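Local coordinates for protein erythromycin C-12 hydroxylase (Saccharopolyspora erythraea, PDB 2JJN) that hydroxylates the macrolactone ring of erythromycin D at C-12, giving erythromycin C, as a heme-dependent cytochrome P450 monooxygenase, at residues R373-D382 and L399-R408. The protein carries 2 engineered substitutions. Numbering follows the deposited sequence. Where two conformers were deposited one is given.
Sequences RFGRLTVDRD and LPVLAGSSPR. With SO4 (sulfate ion), chain C.
The Phe374 ring has Ser405 O at its edge, in the ring plane, with CD1 3.5 Å from that oxygen. One face carries Arg373 CG over its centre; Leu377 CD2 covers the opposite face, toward the rim. Ala403 CB comes in obliquely, 3.4 Å from Phe374 CD1. The Arg373 guanidinium takes Pro407 CD over one face and Phe374 CZ at its edge. The Arg373 side chain is extended from CG to NE, with CG anti to the backbone N (chi1 -177°), which carries it along both Phe374 and Pro407. At the other end, the Arg381 guanidinium has Val379 CG1 over one face and meets a sulfate, with NE donating to O1 and NH2 to O4. The sulfate, probably from the crystallisation liquor, is also hydrogen-bonded to Arg385, Leu386 N and His388. Strands 378-379 and 400-402 belong to a small three-stranded antiparallel sheet near the C-terminus of the P450 fold, away from the heme. Strand 400-402 is its middle strand, between 132-134 and 378-379. Thr378 and Leu402 are a hydrogen-bonded pair: Thr378 N to Leu402 O is 3.1 Å, Leu402 N to Thr378 O 2.8 Å. Asp380 N also donates to Pro400 O, 2.8 Å. Leu402 CG packs 3.6 Å from Asp380 CB. Asp380 OD1 accepts from Asp382 N in an Asx turn, and a water joins OD2 to Val401 O. Thr378 OG1 is hydrogen-bonded to Asp258, and Ser406 OG to Glu131.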
ATOM      1  N   ARG A 373       4.532   1.050 -25.334  1.00 17.23           N
ATOM      2  CA  ARG A 373       4.203  -0.104 -26.167  1.00 16.91           C
ATOM      3  C   ARG A 373       2.848   0.004 -26.797  1.00 15.31           C
ATOM      4  O   ARG A 373       2.685  -0.303 -28.004  1.00 17.87           O
ATOM      5  CB  ARG A 373       4.317  -1.428 -25.366  1.00 17.34           C
ATOM      6  CG  ARG A 373       4.039  -2.637 -26.252  1.00 17.66           C
ATOM      7  CD  ARG A 373       4.308  -3.967 -25.522  1.00 18.23           C
ATOM      8  NE  ARG A 373       3.710  -5.112 -26.250  1.00 16.95           N
ATOM      9  CZ  ARG A 373       4.290  -5.788 -27.240  1.00 16.64           C
ATOM     10  NH1 ARG A 373       5.493  -5.434 -27.722  1.00 17.02           N
ATOM     11  NH2 ARG A 373       3.639  -6.795 -27.811  1.00 16.56           N
ATOM     12  N   PHE A 374       1.858   0.424 -26.029  1.00  9.65           N
ATOM     13  CA  PHE A 374       0.452   0.253 -26.491  1.00 10.02           C
ATOM     14  C   PHE A 374      -0.215   1.604 -26.760  1.00  9.76           C
ATOM     15  O   PHE A 374      -1.299   1.630 -27.405  1.00 10.80           O
ATOM     16  CB  PHE A 374      -0.348  -0.396 -25.383  1.00  9.75           C
ATOM     17  CG  PHE A 374       0.120  -1.780 -24.964  1.00  9.18           C
ATOM     18  CD1 PHE A 374       0.027  -2.887 -25.827  1.00 10.10           C
ATOM     19  CD2 PHE A 374       0.634  -1.963 -23.687  1.00  8.13           C
ATOM     20  CE1 PHE A 374       0.405  -4.174 -25.417  1.00 10.61           C
ATOM     21  CE2 PHE A 374       1.013  -3.253 -23.237  1.00 12.07           C
ATOM     22  CZ  PHE A 374       0.880  -4.376 -24.108  1.00 11.11           C
ATOM     23  N   GLY A 375       0.361   2.679 -26.245  1.00 10.17           N
ATOM     24  CA  GLY A 375      -0.296   4.014 -26.243  1.00 10.96           C
ATOM     25  C   GLY A 375      -1.417   4.174 -25.220  1.00 10.53           C
ATOM     26  O   GLY A 375      -1.577   5.245 -24.658  1.00 12.64           O
ATOM     27  N   ARG A 376      -2.214   3.130 -25.034  1.00 10.46           N
ATOM     28  CA  ARG A 376      -3.288   3.091 -24.035  1.00  9.59           C
ATOM     29  C   ARG A 376      -3.714   1.640 -23.786  1.00  9.13           C
ATOM     30  O   ARG A 376      -3.368   0.735 -24.567  1.00  9.99           O
ATOM     31  CB  ARG A 376      -4.481   3.935 -24.519  1.00 10.68           C
ATOM     32  CG  ARG A 376      -5.151   3.332 -25.759  1.00 11.57           C
ATOM     33  CD  ARG A 376      -6.396   4.153 -26.217  1.00 12.91           C
ATOM     34  NE  ARG A 376      -5.888   5.404 -26.785  1.00 18.48           N
ATOM     35  CZ  ARG A 376      -6.133   6.644 -26.352  1.00 17.44           C
ATOM     36  NH1 ARG A 376      -7.004   6.933 -25.380  1.00 17.75           N
ATOM     37  NH2 ARG A 376      -5.548   7.635 -26.983  1.00 22.61           N
ATOM     38  N   LEU A 377      -4.409   1.429 -22.682  1.00  9.26           N
ATOM     39  CA  LEU A 377      -5.118   0.178 -22.434  1.00  9.81           C
ATOM     40  C   LEU A 377      -6.536   0.532 -22.010  1.00 11.86           C
ATOM     41  O   LEU A 377      -6.767   1.624 -21.497  1.00 13.06           O
ATOM     42  CB  LEU A 377      -4.485  -0.576 -21.273  1.00  9.97           C
ATOM     43  CG  LEU A 377      -3.117  -1.124 -21.641  1.00 11.10           C
ATOM     44  CD1 LEU A 377      -2.490  -1.714 -20.331  1.00 11.88           C
ATOM     45  CD2 LEU A 377      -3.162  -2.222 -22.707  1.00 13.03           C
ATOM     46  N   THR A 378      -7.476  -0.390 -22.255  1.00 11.57           N
ATOM     47  CA  THR A 378      -8.833  -0.238 -21.701  1.00 11.04           C
ATOM     48  C   THR A 378      -9.203  -1.507 -20.921  1.00 10.95           C
ATOM     49  O   THR A 378      -8.627  -2.575 -21.162  1.00 10.90           O
ATOM     50  CB  THR A 378      -9.874  -0.042 -22.822  1.00 10.45           C
ATOM     51  OG1 THR A 378     -11.137   0.329 -22.257  1.00 12.32           O
ATOM     52  CG2 THR A 378     -10.075  -1.360 -23.668  1.00 12.35           C
ATOM     53  N   VAL A 379     -10.068  -1.372 -19.909  1.00 11.58           N
ATOM     54  CA  VAL A 379     -10.505  -2.527 -19.130  1.00 11.82           C
ATOM     55  C   VAL A 379     -11.519  -3.361 -19.924  1.00 13.91           C
ATOM     56  O   VAL A 379     -12.463  -2.768 -20.467  1.00 16.54           O
ATOM     57  CB  VAL A 379     -11.072  -2.063 -17.744  1.00 11.92           C
ATOM     58  CG1 VAL A 379     -11.572  -3.266 -16.981  1.00 13.81           C
ATOM     59  CG2 VAL A 379      -9.977  -1.252 -17.021  1.00 14.69           C
ATOM     60  N   ASP A 380     -11.287  -4.678 -19.984  1.00 16.35           N
ATOM     61  CA  ASP A 380     -12.126  -5.690 -20.716  1.00 21.61           C
ATOM     62  C   ASP A 380     -13.141  -6.310 -19.752  1.00 24.46           C
ATOM     63  O   ASP A 380     -12.782  -7.047 -18.791  1.00 24.23           O
ATOM     64  CB  ASP A 380     -11.177  -6.753 -21.317  1.00 22.73           C
ATOM     65  CG  ASP A 380     -11.887  -7.976 -21.952  1.00 26.21           C
ATOM     66  OD1 ASP A 380     -13.119  -7.920 -22.216  1.00 24.15           O
ATOM     67  OD2 ASP A 380     -11.158  -8.997 -22.206  1.00 27.19           O
ATOM     68  N   ARG A 381     -14.414  -6.038 -20.022  1.00 26.80           N
ATOM     69  CA  ARG A 381     -15.504  -6.643 -19.248  1.00 28.44           C
ATOM     70  C   ARG A 381     -16.356  -7.610 -20.086  1.00 30.37           C
ATOM     71  O   ARG A 381     -17.538  -7.832 -19.778  1.00 30.09           O
ATOM     72  CB  ARG A 381     -16.361  -5.553 -18.599  1.00 27.56           C
ATOM     73  CG  ARG A 381     -15.521  -4.595 -17.719  1.00 26.26           C
ATOM     74  CD  ARG A 381     -16.389  -3.638 -16.950  1.00 28.78           C
ATOM     75  NE  ARG A 381     -15.660  -2.835 -15.955  1.00 25.68           N
ATOM     76  CZ  ARG A 381     -14.932  -1.751 -16.232  1.00 29.17           C
ATOM     77  NH1 ARG A 381     -14.775  -1.320 -17.478  1.00 28.83           N
ATOM     78  NH2 ARG A 381     -14.357  -1.101 -15.245  1.00 28.61           N
ATOM     79  N   ASP A 382     -15.748  -8.199 -21.119  1.00 32.56           N
ATOM     80  CA  ASP A 382     -16.455  -9.145 -22.012  1.00 34.92           C
ATOM     81  C   ASP A 382     -17.019 -10.400 -21.331  1.00 35.84           C
ATOM     82  O   ASP A 382     -18.059 -10.924 -21.760  1.00 36.22           O
ATOM     83  CB  ASP A 382     -15.549  -9.580 -23.175  1.00 35.59           C
ATOM     84  CG  ASP A 382     -15.241  -8.441 -24.136  1.00 38.49           C
ATOM     85  OD1 ASP A 382     -14.338  -8.626 -24.987  1.00 44.27           O
ATOM     86  OD2 ASP A 382     -15.874  -7.355 -24.032  1.00 40.62           O
ATOM     87  N   LEU A 399      -7.312  -7.491 -13.616  1.00 12.36           N
ATOM     88  CA  LEU A 399      -7.725  -6.381 -14.467  1.00 11.61           C
ATOM     89  C   LEU A 399      -7.486  -6.796 -15.928  1.00 12.09           C
ATOM     90  O   LEU A 399      -6.463  -6.499 -16.535  1.00 10.24           O
ATOM     91  CB  LEU A 399      -6.885  -5.107 -14.133  1.00 11.65           C
ATOM     92  CG  LEU A 399      -7.551  -3.873 -14.762  1.00 12.05           C
ATOM     93  CD1 LEU A 399      -8.797  -3.423 -13.961  1.00 11.75           C
ATOM     94  CD2 LEU A 399      -6.553  -2.681 -14.893  1.00 13.02           C
ATOM     95  N   PRO A 400      -8.444  -7.525 -16.503  1.00 12.10           N
ATOM     96  CA  PRO A 400      -8.342  -7.851 -17.911  1.00 11.57           C
ATOM     97  C   PRO A 400      -8.335  -6.571 -18.696  1.00 10.88           C
ATOM     98  O   PRO A 400      -9.163  -5.668 -18.462  1.00 11.59           O
ATOM     99  CB  PRO A 400      -9.641  -8.645 -18.177  1.00 13.12           C
ATOM    100  CG  PRO A 400     -10.120  -9.077 -16.810  1.00 16.39           C
ATOM    101  CD  PRO A 400      -9.660  -8.035 -15.846  1.00 14.10           C
ATOM    102  N   VAL A 401      -7.378  -6.464 -19.600  1.00  9.89           N
ATOM    103  CA  VAL A 401      -7.313  -5.271 -20.448  1.00 10.89           C
ATOM    104  C   VAL A 401      -7.216  -5.655 -21.912  1.00 11.44           C
ATOM    105  O   VAL A 401      -6.863  -6.786 -22.283  1.00 12.20           O
ATOM    106  CB  VAL A 401      -6.073  -4.393 -20.073  1.00 10.17           C
ATOM    107  CG1 VAL A 401      -6.264  -3.799 -18.659  1.00 11.06           C
ATOM    108  CG2 VAL A 401      -4.776  -5.267 -20.141  1.00 11.59           C
ATOM    109  N   LEU A 402      -7.516  -4.659 -22.746  1.00 11.34           N
ATOM    110  CA  LEU A 402      -7.401  -4.814 -24.193  1.00 11.94           C
ATOM    111  C   LEU A 402      -6.551  -3.673 -24.710  1.00 12.53           C
ATOM    112  O   LEU A 402      -6.803  -2.496 -24.386  1.00 11.98           O
ATOM    113  CB  LEU A 402      -8.785  -4.763 -24.843  1.00 11.79           C
ATOM    114  CG  LEU A 402      -9.764  -5.877 -24.478  0.60 15.30           C
ATOM    115  CD1 LEU A 402     -11.201  -5.513 -24.865  0.60 17.74           C
ATOM    116  CD2 LEU A 402      -9.344  -7.186 -25.098  0.60 17.21           C
ATOM    117  N   ALA A 403      -5.539  -4.027 -25.507  1.00 11.61           N
ATOM    118  CA  ALA A 403      -4.750  -3.064 -26.260  1.00 12.19           C
ATOM    119  C   ALA A 403      -5.310  -2.981 -27.679  1.00 12.80           C
ATOM    120  O   ALA A 403      -5.221  -3.970 -28.447  1.00 15.55           O
ATOM    121  CB  ALA A 403      -3.296  -3.542 -26.322  1.00 12.81           C
ATOM    122  N   GLY A 404      -5.853  -1.849 -28.045  1.00 12.58           N
ATOM    123  CA  GLY A 404      -6.272  -1.674 -29.435  1.00 13.78           C
ATOM    124  C   GLY A 404      -5.116  -1.503 -30.418  1.00 13.73           C
ATOM    125  O   GLY A 404      -5.319  -1.639 -31.646  1.00 15.60           O
ATOM    126  N   SER A 405      -3.905  -1.207 -29.896  1.00 12.06           N
ATOM    127  CA  SER A 405      -2.729  -1.035 -30.733  1.00 12.12           C
ATOM    128  C   SER A 405      -1.542  -1.649 -30.003  1.00 11.70           C
ATOM    129  O   SER A 405      -1.415  -1.552 -28.770  1.00 13.04           O
ATOM    130  CB  SER A 405      -2.465   0.479 -30.907  1.00 12.30           C
ATOM    131  OG  SER A 405      -3.612   1.113 -31.505  0.33  6.32           O
ATOM    132  N   SER A 406      -0.660  -2.265 -30.798  1.00 12.20           N
ATOM    133  CA  SER A 406       0.615  -2.763 -30.261  1.00 11.42           C
ATOM    134  C   SER A 406       1.566  -3.006 -31.403  1.00 11.50           C
ATOM    135  O   SER A 406       1.151  -3.005 -32.576  1.00 11.86           O
ATOM    136  CB  SER A 406       0.439  -4.073 -29.530  1.00 12.36           C
ATOM    137  OG  SER A 406       0.417  -5.159 -30.471  1.00 12.99           O
ATOM    138  N   PRO A 407       2.848  -3.188 -31.080  1.00 10.87           N
ATOM    139  CA  PRO A 407       3.827  -3.462 -32.142  1.00 11.10           C
ATOM    140  C   PRO A 407       3.616  -4.750 -32.873  1.00 11.42           C
ATOM    141  O   PRO A 407       4.331  -4.934 -33.875  1.00 11.56           O
ATOM    142  CB  PRO A 407       5.205  -3.482 -31.426  1.00 11.93           C
ATOM    143  CG  PRO A 407       4.929  -2.639 -30.145  1.00 12.78           C
ATOM    144  CD  PRO A 407       3.502  -3.020 -29.769  1.00 11.69           C
ATOM    145  N   ARG A 408       2.642  -5.592 -32.445  1.00 11.45           N
ATOM    146  CA  ARG A 408       2.390  -6.846 -33.160  1.00 11.86           C
ATOM    147  C   ARG A 408       1.537  -6.648 -34.410  1.00 13.15           C
ATOM    148  O   ARG A 408       1.484  -7.554 -35.280  1.00 14.61           O
ATOM    149  CB  ARG A 408       1.678  -7.857 -32.261  1.00 12.13           C
ATOM    150  CG  ARG A 408       2.486  -8.427 -31.122  0.50 12.14           C
ATOM    151  CD  ARG A 408       3.379  -9.538 -31.588  0.50 10.28           C
ATOM    152  NE  ARG A 408       2.626 -10.697 -32.047  0.50 12.52           N
ATOM    153  CZ  ARG A 408       2.436 -11.060 -33.317  0.50 10.94           C
ATOM    154  NH1 ARG A 408       2.964 -10.384 -34.387  0.50 10.87           N
ATOM    155  NH2 ARG A 408       1.703 -12.140 -33.536  0.50 13.22           N
TER
HETATM  156  S   SO4 C 413     -16.492  -2.751 -12.444  0.80 28.99           S
HETATM  157  O1  SO4 C 413     -16.422  -3.792 -13.455  0.80 29.80           O
HETATM  158  O2  SO4 C 413     -16.181  -3.344 -11.163  0.80 31.96           O
HETATM  159  O3  SO4 C 413     -17.833  -2.174 -12.407  0.80 32.48           O
HETATM  160  O4  SO4 C 413     -15.574  -1.647 -12.748  0.80 33.80           O
HETATM  161  O   HOH W   1      -3.722   0.261 -27.281  1.00 12.24           O
HETATM  162  O   HOH W   2      -6.408  -0.090 -25.695  1.00 13.82           O
HETATM  163  O   HOH W   3      -8.465  -9.131 -21.918  1.00 20.14           O